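Probable amidase (Thermus thermophilus, PDB 2DC0) is a probable amidase, a mixed alpha/beta protein of the amidase family built around a large mixed beta sheet. Local coordinates at residues A51-E54 against E55-G59; A100-R103 against L104-G108. All coordinates share one frame; numbering follows the deposited sequence.

Interaction 1: residues A51-E54 against E55-G59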
loop_
_atom_site.group_PDB
_atom_site.type_symbol
_atom_site.label_atom_id
_atom_site.label_comp_id
_atom_site.label_asym_id
_atom_site.label_seq_id
_atom_site.Cartn_x
_atom_site.Cartn_y
_atom_site.Cartn_z
ATOM N N ALA A 51 -27.890 31.575 -17.437
ATOM C CA ALA A 51 -28.806 30.480 -17.153
ATOM C C ALA A 51 -28.831 30.149 -15.666
ATOM O O ALA A 51 -29.900 29.963 -15.077
ATOM C CB ALA A 51 -28.404 29.241 -17.960
ATOM N N LEU A 52 -27.653 30.069 -15.055
ATOM C CA LEU A 52 -27.562 29.755 -13.634
ATOM C C LEU A 52 -28.144 30.868 -12.777
ATOM O O LEU A 52 -28.712 30.608 -11.720
ATOM C CB LEU A 52 -26.103 29.504 -13.234
ATOM C CG LEU A 52 -25.474 28.235 -13.825
ATOM C CD1 LEU A 52 -23.994 28.179 -13.472
ATOM C CD2 LEU A 52 -26.208 27.004 -13.308
ATOM N N THR A 53 -27.999 32.107 -13.236
ATOM C CA THR A 53 -28.516 33.256 -12.504
ATOM C C THR A 53 -30.044 33.217 -12.468
ATOM O O THR A 53 -30.658 33.375 -11.410
ATOM C CB THR A 53 -28.058 34.574 -13.156
ATOM O OG1 THR A 53 -26.629 34.665 -13.090
ATOM C CG2 THR A 53 -28.673 35.774 -12.439
ATOM N N GLU A 54 -30.654 33.001 -13.628
ATOM C CA GLU A 54 -32.106 32.947 -13.718
ATOM C C GLU A 54 -32.666 31.763 -12.927
ATOM O O GLU A 54 -33.682 31.893 -12.244
ATOM C CB GLU A 54 -32.534 32.862 -15.187
ATOM C CG GLU A 54 -34.024 33.052 -15.424
ATOM C CD GLU A 54 -34.583 34.265 -14.700
ATOM O OE1 GLU A 54 -33.924 35.327 -14.701
ATOM O OE2 GLU A 54 -35.690 34.158 -14.136
ATOM N N GLU A 55 -32.005 30.611 -13.013
ATOM C CA GLU A 55 -32.455 29.428 -12.282
ATOM C C GLU A 55 -32.493 29.712 -10.784
ATOM O O GLU A 55 -33.459 29.372 -10.102
ATOM C CB GLU A 55 -31.535 28.235 -12.567
ATOM C CG GLU A 55 -31.882 27.484 -13.845
ATOM C CD GLU A 55 -30.864 26.416 -14.215
ATOM O OE1 GLU A 55 -30.209 25.861 -13.306
ATOM O OE2 GLU A 55 -30.725 26.117 -15.422
ATOM N N LEU A 56 -31.441 30.348 -10.280
ATOM C CA LEU A 56 -31.360 30.681 -8.867
ATOM C C LEU A 56 -32.472 31.643 -8.462
ATOM O O LEU A 56 -33.062 31.508 -7.391
ATOM C CB LEU A 56 -30.000 31.307 -8.548
ATOM C CG LEU A 56 -29.692 31.606 -7.076
ATOM C CD1 LEU A 56 -29.806 30.332 -6.251
ATOM C CD2 LEU A 56 -28.293 32.190 -6.965
ATOM N N ARG A 57 -32.766 32.614 -9.315
ATOM C CA ARG A 57 -33.812 33.574 -8.992
ATOM C C ARG A 57 -35.174 32.916 -8.848
ATOM O O ARG A 57 -36.020 33.401 -8.101
ATOM C CB ARG A 57 -33.863 34.678 -10.047
ATOM C CG ARG A 57 -32.682 35.616 -9.960
ATOM C CD ARG A 57 -32.611 36.549 -11.144
ATOM N NE ARG A 57 -31.498 37.486 -11.013
ATOM C CZ ARG A 57 -31.114 38.318 -11.973
ATOM N NH1 ARG A 57 -31.753 38.326 -13.136
ATOM N NH2 ARG A 57 -30.097 39.142 -11.769
ATOM N N ARG A 58 -35.385 31.806 -9.550
ATOM C CA ARG A 58 -36.661 31.111 -9.460
ATOM C C ARG A 58 -36.585 29.840 -8.615
ATOM O O ARG A 58 -37.361 28.907 -8.809
ATOM C CB ARG A 58 -37.204 30.795 -10.860
ATOM C CG ARG A 58 -36.412 29.793 -11.671
ATOM C CD ARG A 58 -37.178 29.462 -12.954
ATOM N NE ARG A 58 -36.652 28.288 -13.652
ATOM C CZ ARG A 58 -35.643 28.313 -14.518
ATOM N NH1 ARG A 58 -35.036 29.455 -14.809
ATOM N NH2 ARG A 58 -35.241 27.190 -15.094
ATOM N N GLY A 59 -35.640 29.818 -7.679
ATOM C CA GLY A 59 -35.479 28.682 -6.783
ATOM C C GLY A 59 -35.141 27.325 -7.375
ATOM O O GLY A 59 -35.553 26.302 -6.835
#
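E55 N reaches back to A51 O at 3.0 Å and R57 N to T53 O at 3.1 Å, the i to i-4 bonds of the last turns of an alpha helix; R58 N to E54 O closes the series with a less straight bond, N-H...O 139°. The clearest side-chain meeting is T53 with R57. The methyl CG2 of T53 sits over the centre of one face of the R57 guanidinium, 3.6 Å from its CZ, the two side chains running alongside each other in the same direction. T53 can do this because its methyl is anti to the backbone N while OG1 (chi1 -63°) turns back up the helix, where it hydrogen-bonds to A49 O. E54 stands across R57 at about a right angle, its OE1 near the guanidinium edge but 4.0 Å from R57 NH1; the opposite charges are near each other but beyond a salt bridge, so any attraction is probably weak. On its other flank E54 meets R58 through carbon, CG lying in the plane of that guanidinium at its edge, 3.8 Å from NH1. E55 lies along the backbone, CG 3.4 Å from A51 O, and its carboxylate goes to a salt bridge with R62. L52, T53 and L56 all touch P17 at the start of helix 17-30, while E54, R57 and R58 are exposed. At R58 the backbone leaves helical angles, and G59 takes positive phi (62°). With G59 N bonded to L56 O and Q60 N to E55 O, the helix 42-57 ends in a Schellman motif whose C-prime residue is G59.

Interaction 2: residues A100-R103 against L104-G108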
loop_
_atom_site.group_PDB
_atom_site.type_symbol
_atom_site.label_atom_id
_atom_site.label_comp_id
_atom_site.label_asym_id
_atom_site.label_seq_id
_atom_site.Cartn_x
_atom_site.Cartn_y
_atom_site.Cartn_z
ATOM N N ALA A 100 -14.504 13.349 -12.807
ATOM C CA ALA A 100 -14.399 14.339 -11.739
ATOM C C ALA A 100 -15.050 15.663 -12.127
ATOM O O ALA A 100 -15.603 16.363 -11.279
ATOM C CB ALA A 100 -12.933 14.558 -11.366
ATOM N N VAL A 101 -14.963 16.009 -13.409
ATOM C CA VAL A 101 -15.558 17.241 -13.925
ATOM C C VAL A 101 -17.082 17.118 -13.882
ATOM O O VAL A 101 -17.787 18.065 -13.529
ATOM C CB VAL A 101 -15.075 17.509 -15.378
ATOM C CG1 VAL A 101 -15.883 18.635 -16.019
ATOM C CG2 VAL A 101 -13.591 17.890 -15.358
ATOM N N ARG A 102 -17.586 15.939 -14.234
ATOM C CA ARG A 102 -19.021 15.688 -14.210
ATOM C C ARG A 102 -19.540 15.880 -12.786
ATOM O O ARG A 102 -20.659 16.351 -12.585
ATOM C CB ARG A 102 -19.317 14.265 -14.691
ATOM C CG ARG A 102 -20.784 13.879 -14.626
ATOM C CD ARG A 102 -21.044 12.528 -15.286
ATOM N NE ARG A 102 -20.761 12.561 -16.719
ATOM C CZ ARG A 102 -19.583 12.264 -17.268
ATOM N NH1 ARG A 102 -18.560 11.900 -16.505
ATOM N NH2 ARG A 102 -19.427 12.336 -18.586
ATOM N N ARG A 103 -18.726 15.511 -11.800
ATOM C CA ARG A 103 -19.110 15.671 -10.401
ATOM C C ARG A 103 -19.320 17.153 -10.114
ATOM O O ARG A 103 -20.296 17.539 -9.477
ATOM C CB ARG A 103 -18.018 15.126 -9.474
ATOM C CG ARG A 103 -17.994 13.607 -9.328
ATOM C CD ARG A 103 -19.169 13.124 -8.495
ATOM N NE ARG A 103 -19.186 11.671 -8.327
ATOM C CZ ARG A 103 -20.124 11.014 -7.651
ATOM N NH1 ARG A 103 -21.118 11.682 -7.079
ATOM N NH2 ARG A 103 -20.078 9.693 -7.550
ATOM N N LEU A 104 -18.401 17.981 -10.598
ATOM C CA LEU A 104 -18.489 19.416 -10.382
ATOM C C LEU A 104 -19.649 20.023 -11.164
ATOM O O LEU A 104 -20.434 20.799 -10.619
ATOM C CB LEU A 104 -17.181 20.099 -10.792
ATOM C CG LEU A 104 -15.911 19.731 -10.011
ATOM C CD1 LEU A 104 -14.724 20.420 -10.654
ATOM C CD2 LEU A 104 -16.038 20.141 -8.546
ATOM N N ARG A 105 -19.758 19.665 -12.439
ATOM C CA ARG A 105 -20.827 20.197 -13.284
ATOM C C ARG A 105 -22.215 19.830 -12.761
ATOM O O ARG A 105 -23.099 20.684 -12.687
ATOM C CB ARG A 105 -20.660 19.707 -14.730
ATOM C CG ARG A 105 -21.745 20.192 -15.702
ATOM C CD ARG A 105 -21.439 19.755 -17.134
ATOM N NE ARG A 105 -21.462 18.301 -17.296
ATOM C CZ ARG A 105 -22.572 17.566 -17.317
ATOM N NH1 ARG A 105 -23.757 18.147 -17.191
ATOM N NH2 ARG A 105 -22.498 16.248 -17.461
ATOM N N GLU A 106 -22.417 18.568 -12.394
ATOM C CA GLU A 106 -23.728 18.170 -11.892
ATOM C C GLU A 106 -24.036 18.840 -10.555
ATOM O O GLU A 106 -25.194 18.910 -10.142
ATOM C CB GLU A 106 -23.820 16.649 -11.762
ATOM C CG GLU A 106 -23.617 15.928 -13.084
ATOM C CD GLU A 106 -24.040 14.477 -13.025
ATOM O OE1 GLU A 106 -23.754 13.816 -12.010
ATOM O OE2 GLU A 106 -24.648 13.999 -13.999
ATOM N N ALA A 107 -23.001 19.333 -9.878
ATOM C CA ALA A 107 -23.207 20.019 -8.609
ATOM C C ALA A 107 -23.640 21.459 -8.892
ATOM O O ALA A 107 -24.017 22.191 -7.979
ATOM C CB ALA A 107 -21.924 20.001 -7.776
ATOM N N GLY A 108 -23.583 21.857 -10.162
ATOM C CA GLY A 108 -24.003 23.196 -10.541
ATOM C C GLY A 108 -22.892 24.210 -10.727
ATOM O O GLY A 108 -23.153 25.391 -10.977
#
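R102 and E106, one turn apart, run side by side and touch through their carbons: CG of R102 lies 3.7 Å from CD of E106, with the carboxylate nearly perpendicular to the guanidinium. Their charged ends do not meet, since R102 NE and E106 OE2 stay 5.0 Å apart. E106 also folds close over the backbone it is bonded to, its CG 3.0 Å from R102 O. R105 lies alongside R102 on the same flank, and NH2 of R105 comes within 4.1 Å of R102 NE, the two guanidinium planes at right angles. Both chains leave with CG anti to the backbone N (chi1 177° in R102) and bend at chi3, which brings these like charges near each other. E97 serves both, salt-bridged through OE1 to R102 NH2 and through OE2 to R105 NE, which would account for two guanidinium groups coming close. Beneath the side chains, R105 N bonds to V101 O at 2.8 Å almost straight, and E106 N to R102 O at the same length; the flanking bonds, L104 N to A100 O and A107 N to R103 O, are weak. The turn then closes as a Schellman motif, with G108 at positive phi and its N bonded to R105 O. Hydrophobic residues make the inner side. V101 and L104 rest on L111 of strand 110-115, A100 and L104 on L164 of strand 163-166. Helix 99-106 thus connects strands 69-73 and 110-115 in a beta-alpha-beta unit, its inner side packed on the sheet, with helix 213-224 alongside at L104 and A107.

Interactions 1 and 2 are both C-terminal helix turns finished by a Schellman motif with a glycine at positive phi, yet they belong to different helices and different depths. Interaction 1 lies at the periphery, about 32 Å from the chain centre, and packs its nonpolar side on the neighbouring helix 17-30. Interaction 2 is about 19 Å out, with its leucine and alanines buried against sheet and helix. In the first, R57 lies on the T53 methyl and both arginines flank E54; in the second two arginines share one glutamate. The contacts, their centres about 18 Å apart, meet where L52 CD1 packs on G108 O at 3.8 Å.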